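Local coordinates for acyl-CoA thioesterase II TesB2 (Mycobacterium marinum, PDB 3U0A), which probably hydrolyses fatty acyl-CoA thioesters to free fatty acids and coenzyme A, at residues V41-L46 with I103-A108; P127-L132 with R155-L161; H189-L193 with F227-A233; L201-A205 with A251-G255. All blocks are in the same frame, centred on the assembly; numbering follows the deposited sequence.

The chain is a double hotdog: two hotdog units in tandem, each with a helix against antiparallel strands. Interaction 1 packs helix 34-51 on strand 101-111 in the N-terminal unit. The other three come later along the chain. Interactions 3 and 4 lie in the C-terminal unit and interleave, H189-L193 and L201-A205 coming before F227-A233 and A251-G255; their centres are about 19 Å apart. Interactions 1 and 3 have centres about 17 Å apart, and their helices touch between G43 and C191, bringing the two units together. Interaction 2, about 33 Å from interaction 1 centre to centre, holds the loop between strands 119-120 and 152-156 at outer strand 152-156. The second subunit packs near interactions 1, 3 and 4.

Interaction 1 (V41-L46 with I103-A108); sequences VAGQSL and IFSMGA
The carbonyl oxygen of V41 is gripped twice by S45, on the side of helix 34-51 that lies against strand 101-111. S45 OG donates to V41 O at 2.7 Å and S45 N does so in the ordinary helical bond, the two arriving from opposite faces of the carbonyl plane. This is the core of the N-terminal hotdog unit, a helix wrapped by antiparallel strands, and here helix and strand segments cross at 43° with their axes 9.2 Å apart. With its hydroxyl occupied inside the helix, S45 can be buried against apolar neighbours: OG sits 3.4 Å from F104 CD2, while S45 CB rests 3.6 Å from M106 SD.

F104 has CG anti to the backbone N (chi1 -179°), which lifts the ring off the strand and under the helix. A42 CB lies over one face in a CH-pi contact, 4.2 Å from the ring centroid. The V41 side chain slides past that of F104 in the opposite direction and crosses that of I103 at about a right angle, CG1 touching F104 CB and I103 CD1. The F104 ring also meets that of F66 on the adjoining strand 58-66. Strand 89-98, on the other side, adds V94 and A96 beneath S45, so the helix is bedded on several strands and not on one.

Towards the end of the segment the packing is mostly apolar. The M106 chain bends at chi3 and carries its methyl beneath the helix backbone, CE lying 3.7 Å from L46 CA. L46 CD1 bridges two strand residues, touching M106 CE at 3.8 Å and A108 CB at 4.0 Å.

Interaction 2 (P127-L132 with R155-L161); sequences PPPDDL and RIVPRDL
R155 reaches out from strand 152-156, the outermost strand on the C-terminal side of the double hotdog within this chain, and fastens the proline-rich turn through its NH1, which donates to P129 O at 2.9 Å. The bond is nearly straight at the hydrogen (164°) and lies close to the guanidinium plane, but it meets the acceptor from well above the carbonyl plane. L132 N takes the opposite face of the same oxygen, also at 2.9 Å, so P129 O is satisfied both by its own turn and by the arginine. From CG to NE the arginine chain is extended, which is what carries the guanidinium as far as the turn. R155 NH2 has a separate partner, a salt bridge to D153, two residues back on the strand. D130 OD1 stands 3.5 Å from R155 NH1, a long salt bridge that stays doubtful because the aspartate has two conformations.

Beside the polar end lies an apolar patch. L132 packs its CB on R155 CB, its CD1 on V157 CG2 at 4.0 Å and its CD2 on P158 CD at 3.5 Å. P127 CD meets V157 CG1 at 3.9 Å, and P127 CG touches L161 CB. W175 of strand 171-178 also touches P129 and L132, and gives P127 O a weak hydrogen bond from NE1. The chemistry implies that an irregular loop is held to the end of the outer strand and the turn that follows it by a carbonyl used twice and by apolar side chains; the long D130 pair probably adds little.

Interaction 3 (H189-L193 with F227-A233); sequences HICAL and FMRGFRA
The helix of the C-terminal hotdog unit, 186-200, is met here by the end of strand 217-227 and the loop that leads on to strand 237-247. H189 pins the far end of that loop: A233 N donates to ND1 at 3.0 Å, almost straight (163°) and within the plane of the imidazole. The other ring nitrogen, NE2, is hydrogen-bonded to P183 O, so both nitrogens are engaged and the ring's rotation is fixed. H189 CE1 lies over the centre of the R232 guanidinium face, the two planes being steeply inclined at 66°. Salt bridges to D184 and D234 hold that guanidinium in place.

Two phenylalanines pack against the helix. I190 CG2 stands almost exactly over the middle of the F227 ring, 3.6 Å from the centroid, while L193 CD2 comes to the ring's edge. F231 has CG between its backbone N and carbonyl carbon (chi1 62°), which folds the ring back to the helix. L193 CD1 covers one face of it, 4.0 Å from the centroid, and H189 O is at its edge. V265 and T259, on strands 264-275 and 250-259, also touch F231. Close by the histidine bond, the methyl groups of A192 and A233 meet, CB to CB, at 3.8 Å.

Interaction 4 (L201-A205 with A251-G255); sequences LLGSA and ALTHG
T253 is the residue around which L201-A205 packs in the C-terminal hotdog unit, and every branch of its side chain is touched. L201 slides past it, bringing CG to 3.3 Å from T253 OG1, and L202 crosses at about a right angle with CD2 3.5 Å from the same oxygen. S204 OG lies against the CB-CG2 bond, 3.4 Å from T253 CG2, and A205 CB touches that methyl too. Further along, A205 CB and A251 CB press together at 3.5 Å, and L201 CD1 lies by H254 O, next to G255.

No hydrogen bond joins the two segments; T253 OG1 and S204 OG bond to other atoms. T253 OG1, set between its own backbone N and carbonyl carbon (chi1 67°), is hydrogen-bonded to Q270 O on the adjoining strand. S204 OG turns back to L201 O at 2.9 Å, nearly along the C=O axis, and L201 O also accepts from S204 N at 2.9 Å. That pair of bonds keeps the 3-10 turn compact and fixes the hydroxyl against the threonine.

The turn comes after helix 186-200 and packs on the face of strand 250-259 that carries A251 and T253; this strand runs between strands 264-275 and 237-247. L201 spans both neighbours, touching V268 on one and Y239 on the other. On the strand's other side, H254 meets H254 of the second subunit, and L252 packs on W226 of that subunit.

Interaction 1 (V41-L46 with I103-A108)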
# COMPACT_ATOMS: atom_id res chain seq x y z
N VAL A 41 -7.20 -9.76 -14.28
CA VAL A 41 -8.30 -9.78 -13.34
C VAL A 41 -8.31 -8.53 -12.48
O VAL A 41 -9.35 -7.96 -12.24
CB VAL A 41 -8.26 -11.07 -12.46
CG1 VAL A 41 -9.28 -11.01 -11.33
CG2 VAL A 41 -8.51 -12.29 -13.31
N ALA A 42 -7.13 -8.10 -12.03
CA ALA A 42 -7.04 -6.92 -11.17
C ALA A 42 -7.45 -5.69 -11.93
O ALA A 42 -8.16 -4.83 -11.41
CB ALA A 42 -5.63 -6.75 -10.65
N GLY A 43 -6.99 -5.62 -13.18
CA GLY A 43 -7.26 -4.49 -14.04
C GLY A 43 -8.72 -4.42 -14.33
O GLY A 43 -9.31 -3.34 -14.29
N GLN A 44 -9.33 -5.57 -14.62
CA GLN A 44 -10.74 -5.59 -14.93
C GLN A 44 -11.55 -5.28 -13.68
O GLN A 44 -12.54 -4.56 -13.77
CB GLN A 44 -11.16 -6.91 -15.58
CG GLN A 44 -10.72 -7.02 -17.06
CD GLN A 44 -11.58 -7.98 -17.92
OE1 GLN A 44 -11.65 -9.20 -17.68
NE2 GLN A 44 -12.22 -7.42 -18.92
N SER A 45 -11.12 -5.75 -12.52
CA SER A 45 -11.76 -5.36 -11.28
C SER A 45 -11.79 -3.84 -11.12
O SER A 45 -12.79 -3.30 -10.69
CB SER A 45 -11.04 -5.99 -10.08
OG SER A 45 -10.96 -7.38 -10.20
N LEU A 46 -10.70 -3.15 -11.46
CA LEU A 46 -10.69 -1.68 -11.39
C LEU A 46 -11.62 -1.03 -12.41
O LEU A 46 -12.36 -0.09 -12.09
CB LEU A 46 -9.28 -1.10 -11.57
CG LEU A 46 -9.17 0.42 -11.63
CD1 LEU A 46 -9.56 1.10 -10.35
CD2 LEU A 46 -7.78 0.86 -12.02
N ILE A 103 -11.81 -14.60 -6.02
CA ILE A 103 -10.43 -14.85 -6.46
C ILE A 103 -9.52 -13.64 -6.24
O ILE A 103 -8.33 -13.78 -6.07
CB ILE A 103 -10.37 -15.32 -7.94
CG1 ILE A 103 -10.68 -14.19 -8.94
CG2 ILE A 103 -11.32 -16.50 -8.19
CD1 ILE A 103 -10.56 -14.65 -10.39
N PHE A 104 -10.12 -12.46 -6.23
CA PHE A 104 -9.42 -11.20 -6.06
C PHE A 104 -10.36 -10.23 -5.39
O PHE A 104 -11.50 -10.14 -5.74
CB PHE A 104 -8.96 -10.66 -7.44
CG PHE A 104 -8.21 -9.36 -7.35
CD1 PHE A 104 -6.90 -9.32 -6.90
CD2 PHE A 104 -8.82 -8.16 -7.67
CE1 PHE A 104 -6.22 -8.12 -6.79
CE2 PHE A 104 -8.14 -6.97 -7.57
CZ PHE A 104 -6.84 -6.94 -7.13
N SER A 105 -9.86 -9.47 -4.44
CA SER A 105 -10.66 -8.48 -3.72
C SER A 105 -9.90 -7.17 -3.60
O SER A 105 -8.71 -7.14 -3.35
CB SER A 105 -11.06 -8.97 -2.32
OG SER A 105 -12.04 -8.12 -1.74
N MET A 106 -10.61 -6.07 -3.74
CA MET A 106 -10.01 -4.84 -4.12
C MET A 106 -10.79 -3.63 -3.61
O MET A 106 -11.98 -3.65 -3.48
CB MET A 106 -10.01 -4.83 -5.61
CG MET A 106 -9.34 -3.67 -6.20
SD MET A 106 -10.01 -3.39 -7.84
CE MET A 106 -10.01 -1.59 -7.75
N GLY A 107 -10.08 -2.55 -3.36
CA GLY A 107 -10.70 -1.25 -3.15
C GLY A 107 -9.97 -0.15 -3.90
O GLY A 107 -8.75 -0.25 -4.12
N ALA A 108 -10.72 0.90 -4.26
CA ALA A 108 -10.19 2.04 -4.99
C ALA A 108 -10.90 3.33 -4.58
O ALA A 108 -12.08 3.30 -4.25
CB ALA A 108 -10.29 1.82 -6.50

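Interaction 2 (P127-L132 with R155-L161)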
# COMPACT_ATOMS: atom_id res chain seq x y z
N PRO A 127 20.25 5.82 -16.99
CA PRO A 127 20.73 6.11 -18.31
C PRO A 127 19.52 6.17 -19.23
O PRO A 127 18.50 5.57 -18.90
CB PRO A 127 21.64 4.93 -18.64
CG PRO A 127 21.19 3.84 -17.76
CD PRO A 127 20.65 4.48 -16.53
N PRO A 128 19.62 6.89 -20.36
CA PRO A 128 18.47 6.91 -21.23
C PRO A 128 18.15 5.51 -21.77
O PRO A 128 19.03 4.64 -21.80
CB PRO A 128 18.88 7.86 -22.36
CG PRO A 128 19.85 8.78 -21.73
CD PRO A 128 20.56 7.98 -20.67
N PRO A 129 16.90 5.27 -22.18
CA PRO A 129 16.56 3.94 -22.71
C PRO A 129 17.24 3.63 -24.04
O PRO A 129 17.53 2.48 -24.34
CB PRO A 129 15.05 4.02 -22.91
CG PRO A 129 14.75 5.48 -23.06
CD PRO A 129 15.75 6.20 -22.20
N ASP A 130 17.49 4.68 -24.81
CA ASP A 130 17.89 4.47 -26.21
C ASP A 130 19.23 3.76 -26.36
O ASP A 130 19.42 3.02 -27.35
CB ASP A 130 17.82 5.76 -27.04
CG ASP A 130 16.58 5.81 -27.91
OD1 ASP A 130 15.67 4.97 -27.69
OD2 ASP A 130 16.52 6.69 -28.80
N ASP A 131 20.12 3.91 -25.37
CA ASP A 131 21.40 3.22 -25.40
C ASP A 131 21.38 1.98 -24.46
O ASP A 131 22.42 1.54 -24.00
CB ASP A 131 22.57 4.21 -25.09
CG ASP A 131 22.39 5.01 -23.75
OD1 ASP A 131 21.67 4.52 -22.83
OD2 ASP A 131 23.00 6.11 -23.61
N LEU A 132 20.20 1.41 -24.21
CA LEU A 132 20.09 0.17 -23.46
C LEU A 132 19.47 -0.86 -24.39
O LEU A 132 18.62 -0.48 -25.20
CB LEU A 132 19.20 0.36 -22.23
CG LEU A 132 19.76 1.15 -21.05
CD1 LEU A 132 18.70 1.21 -19.96
CD2 LEU A 132 21.06 0.58 -20.51
N ARG A 155 13.39 -2.31 -21.11
CA ARG A 155 14.86 -2.18 -21.11
C ARG A 155 15.32 -2.11 -19.68
O ARG A 155 14.89 -1.21 -18.95
CB ARG A 155 15.29 -0.96 -21.90
CG ARG A 155 14.81 -0.99 -23.33
CD ARG A 155 15.47 0.02 -24.27
NE ARG A 155 14.75 -0.01 -25.55
CZ ARG A 155 14.99 0.74 -26.62
NH1 ARG A 155 15.98 1.63 -26.64
NH2 ARG A 155 14.23 0.60 -27.70
N ILE A 156 16.16 -3.07 -19.29
CA ILE A 156 16.50 -3.30 -17.90
C ILE A 156 17.85 -2.69 -17.64
O ILE A 156 18.83 -3.08 -18.25
CB ILE A 156 16.48 -4.81 -17.55
CG1 ILE A 156 15.18 -5.43 -18.13
CG2 ILE A 156 16.58 -5.05 -16.04
CD1 ILE A 156 14.61 -6.63 -17.39
N VAL A 157 17.90 -1.72 -16.73
CA VAL A 157 19.14 -1.07 -16.43
C VAL A 157 20.09 -2.13 -15.88
O VAL A 157 19.73 -2.89 -14.98
CB VAL A 157 18.97 0.12 -15.45
CG1 VAL A 157 20.30 0.80 -15.21
CG2 VAL A 157 18.00 1.15 -16.03
N PRO A 158 21.28 -2.25 -16.49
CA PRO A 158 22.37 -3.13 -16.06
C PRO A 158 22.84 -2.84 -14.66
O PRO A 158 22.87 -1.67 -14.23
CB PRO A 158 23.49 -2.79 -17.04
CG PRO A 158 22.80 -2.35 -18.26
CD PRO A 158 21.59 -1.61 -17.79
N ARG A 159 23.24 -3.89 -13.96
CA ARG A 159 23.61 -3.71 -12.55
C ARG A 159 24.70 -2.59 -12.42
O ARG A 159 24.64 -1.75 -11.51
CB ARG A 159 23.99 -5.06 -11.89
N ASP A 160 25.63 -2.54 -13.37
CA ASP A 160 26.74 -1.55 -13.33
C ASP A 160 26.40 -0.09 -13.60
O ASP A 160 27.20 0.79 -13.31
CB ASP A 160 27.84 -1.94 -14.34
CG ASP A 160 28.81 -2.94 -13.78
OD1 ASP A 160 28.84 -3.10 -12.54
OD2 ASP A 160 29.56 -3.56 -14.56
N LEU A 161 25.24 0.17 -14.19
CA LEU A 161 24.82 1.55 -14.44
C LEU A 161 23.79 2.06 -13.40
O LEU A 161 23.42 3.25 -13.41
CB LEU A 161 24.27 1.68 -15.87
CG LEU A 161 25.27 1.19 -16.92
CD1 LEU A 161 24.68 1.23 -18.34
CD2 LEU A 161 26.59 1.97 -16.78

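Interaction 3 (H189-L193 with F227-A233)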
# COMPACT_ATOMS: atom_id res chain seq x y z
N HIS A 189 -4.63 4.05 -19.72
CA HIS A 189 -3.24 4.26 -19.40
C HIS A 189 -2.95 3.77 -18.01
O HIS A 189 -1.99 3.06 -17.82
CB HIS A 189 -2.83 5.72 -19.64
CG HIS A 189 -2.79 6.10 -21.11
ND1 HIS A 189 -1.66 6.23 -21.79
CD2 HIS A 189 -3.82 6.29 -22.03
CE1 HIS A 189 -1.94 6.49 -23.06
NE2 HIS A 189 -3.26 6.54 -23.20
N ILE A 190 -3.81 4.12 -17.06
CA ILE A 190 -3.69 3.66 -15.68
C ILE A 190 -3.63 2.11 -15.63
O ILE A 190 -2.71 1.55 -15.04
CB ILE A 190 -4.80 4.28 -14.78
CG1 ILE A 190 -4.59 5.79 -14.62
CG2 ILE A 190 -4.79 3.71 -13.38
CD1 ILE A 190 -5.88 6.56 -14.35
N CYS A 191 -4.56 1.45 -16.32
CA CYS A 191 -4.58 -0.00 -16.43
C CYS A 191 -3.31 -0.56 -17.08
O CYS A 191 -2.78 -1.56 -16.65
CB CYS A 191 -5.81 -0.47 -17.21
SG CYS A 191 -7.37 -0.33 -16.28
N ALA A 192 -2.83 0.11 -18.12
CA ALA A 192 -1.61 -0.29 -18.78
C ALA A 192 -0.46 -0.31 -17.76
O ALA A 192 0.25 -1.30 -17.65
CB ALA A 192 -1.30 0.64 -19.96
N LEU A 193 -0.31 0.78 -17.00
CA LEU A 193 0.75 0.91 -16.02
C LEU A 193 0.58 -0.10 -14.87
O LEU A 193 1.57 -0.70 -14.40
CB LEU A 193 0.83 2.35 -15.47
CG LEU A 193 1.84 2.64 -14.34
CD1 LEU A 193 2.24 4.09 -14.36
CD2 LEU A 193 1.27 2.30 -12.98
N PHE A 227 -2.01 6.84 -7.90
CA PHE A 227 -1.89 7.42 -9.24
C PHE A 227 -1.90 8.91 -9.10
O PHE A 227 -2.95 9.50 -8.89
CB PHE A 227 -3.02 6.94 -10.14
CG PHE A 227 -3.15 5.45 -10.15
CD1 PHE A 227 -2.18 4.68 -10.75
CD2 PHE A 227 -4.20 4.83 -9.53
CE1 PHE A 227 -2.27 3.30 -10.75
CE2 PHE A 227 -4.29 3.45 -9.53
CZ PHE A 227 -3.33 2.68 -10.14
N MET A 228 -0.73 9.52 -9.17
CA MET A 228 -0.56 10.92 -8.78
C MET A 228 -0.71 11.96 -9.92
O MET A 228 -1.32 12.99 -9.73
CB MET A 228 0.80 11.12 -8.10
CG MET A 228 0.92 10.60 -6.68
SD MET A 228 2.03 9.18 -6.41
CE MET A 228 3.45 9.55 -7.43
N ARG A 229 -0.12 11.72 -11.09
CA ARG A 229 -0.13 12.72 -12.18
C ARG A 229 -0.38 12.01 -13.49
O ARG A 229 -0.13 10.82 -13.61
CB ARG A 229 1.21 13.46 -12.27
CG ARG A 229 1.47 14.40 -11.11
CD ARG A 229 2.94 14.75 -11.03
NE ARG A 229 3.26 15.51 -9.81
CZ ARG A 229 3.70 15.00 -8.66
NH1 ARG A 229 3.94 13.69 -8.49
NH2 ARG A 229 3.90 15.82 -7.63
N GLY A 230 -0.88 12.74 -14.46
CA GLY A 230 -1.11 12.17 -15.77
C GLY A 230 0.17 11.82 -16.50
O GLY A 230 1.21 12.49 -16.34
N PHE A 231 0.09 10.78 -17.30
CA PHE A 231 1.22 10.28 -18.08
C PHE A 231 0.68 9.62 -19.35
O PHE A 231 -0.53 9.59 -19.57
CB PHE A 231 2.01 9.26 -17.24
CG PHE A 231 1.20 8.04 -16.88
CD1 PHE A 231 0.41 8.03 -15.74
CD2 PHE A 231 1.20 6.92 -17.70
CE1 PHE A 231 -0.36 6.92 -15.42
CE2 PHE A 231 0.44 5.82 -17.40
CZ PHE A 231 -0.35 5.81 -16.25
N ARG A 232 1.57 9.06 -20.15
CA ARG A 232 1.18 8.24 -21.27
C ARG A 232 2.00 6.95 -21.33
O ARG A 232 3.23 6.99 -21.36
CB ARG A 232 1.38 9.03 -22.55
CG ARG A 232 0.30 10.08 -22.80
CD ARG A 232 0.21 10.49 -24.27
NE ARG A 232 -0.20 9.36 -25.13
CZ ARG A 232 -1.45 9.07 -25.49
NH1 ARG A 232 -2.48 9.81 -25.08
NH2 ARG A 232 -1.67 8.02 -26.28
N ALA A 233 1.32 5.80 -21.36
CA ALA A 233 1.99 4.51 -21.42
C ALA A 233 2.53 4.11 -22.79
O ALA A 233 3.16 3.10 -22.87
CB ALA A 233 1.06 3.45 -20.93

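Interaction 4 (L201-A205 with A251-G255)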
# COMPACT_ATOMS: atom_id res chain seq x y z
N LEU A 201 7.15 -5.83 -11.08
CA LEU A 201 7.74 -5.39 -9.80
C LEU A 201 8.30 -6.50 -8.92
O LEU A 201 9.37 -6.35 -8.44
CB LEU A 201 6.77 -4.57 -8.96
CG LEU A 201 7.32 -3.92 -7.69
CD1 LEU A 201 8.48 -2.98 -7.96
CD2 LEU A 201 6.18 -3.16 -7.03
N LEU A 202 7.59 -7.59 -8.74
CA LEU A 202 8.00 -8.61 -7.78
C LEU A 202 9.33 -9.28 -8.16
O LEU A 202 10.01 -9.87 -7.29
CB LEU A 202 6.89 -9.66 -7.56
CG LEU A 202 5.84 -9.28 -6.50
CD1 LEU A 202 4.66 -10.27 -6.45
CD2 LEU A 202 6.48 -9.12 -5.12
N GLY A 203 9.69 -9.18 -9.44
CA GLY A 203 11.03 -9.57 -9.93
C GLY A 203 12.17 -8.91 -9.14
O GLY A 203 13.23 -9.49 -8.95
N SER A 204 11.95 -7.69 -8.66
CA SER A 204 13.00 -6.95 -7.93
C SER A 204 13.42 -7.64 -6.61
O SER A 204 14.54 -7.41 -6.12
CB SER A 204 12.56 -5.50 -7.64
OG SER A 204 11.50 -5.43 -6.70
N ALA A 205 12.53 -8.47 -6.06
CA ALA A 205 12.84 -9.29 -4.90
C ALA A 205 13.92 -10.33 -5.22
O ALA A 205 14.65 -10.71 -4.30
CB ALA A 205 11.58 -9.96 -4.35
N ALA A 251 8.26 -11.57 0.28
CA ALA A 251 9.16 -10.52 -0.14
C ALA A 251 8.30 -9.31 -0.35
O ALA A 251 7.23 -9.40 -0.90
CB ALA A 251 9.88 -10.90 -1.43
N LEU A 252 8.76 -8.16 0.10
CA LEU A 252 8.10 -6.93 -0.15
C LEU A 252 8.86 -6.20 -1.20
O LEU A 252 10.10 -6.21 -1.21
CB LEU A 252 8.05 -6.10 1.11
CG LEU A 252 7.15 -4.88 1.06
CD1 LEU A 252 5.71 -5.31 0.78
CD2 LEU A 252 7.29 -4.12 2.37
N THR A 253 8.12 -5.56 -2.10
CA THR A 253 8.69 -4.73 -3.14
C THR A 253 7.92 -3.40 -3.25
O THR A 253 6.84 -3.20 -2.70
CB THR A 253 8.76 -5.49 -4.48
OG1 THR A 253 7.44 -5.77 -4.99
CG2 THR A 253 9.54 -6.81 -4.30
N HIS A 254 8.53 -2.48 -3.97
CA HIS A 254 8.17 -1.08 -3.92
C HIS A 254 8.70 -0.37 -5.11
O HIS A 254 9.88 -0.58 -5.47
CB HIS A 254 8.78 -0.43 -2.69
CG HIS A 254 8.64 1.06 -2.66
ND1 HIS A 254 7.48 1.66 -2.38
CD2 HIS A 254 9.56 2.08 -2.96
CE1 HIS A 254 7.65 3.00 -2.45
NE2 HIS A 254 8.92 3.25 -2.81
N GLY A 255 7.90 0.50 -5.71
CA GLY A 255 8.45 1.33 -6.76
C GLY A 255 7.76 2.62 -7.06
O GLY A 255 6.64 2.83 -6.63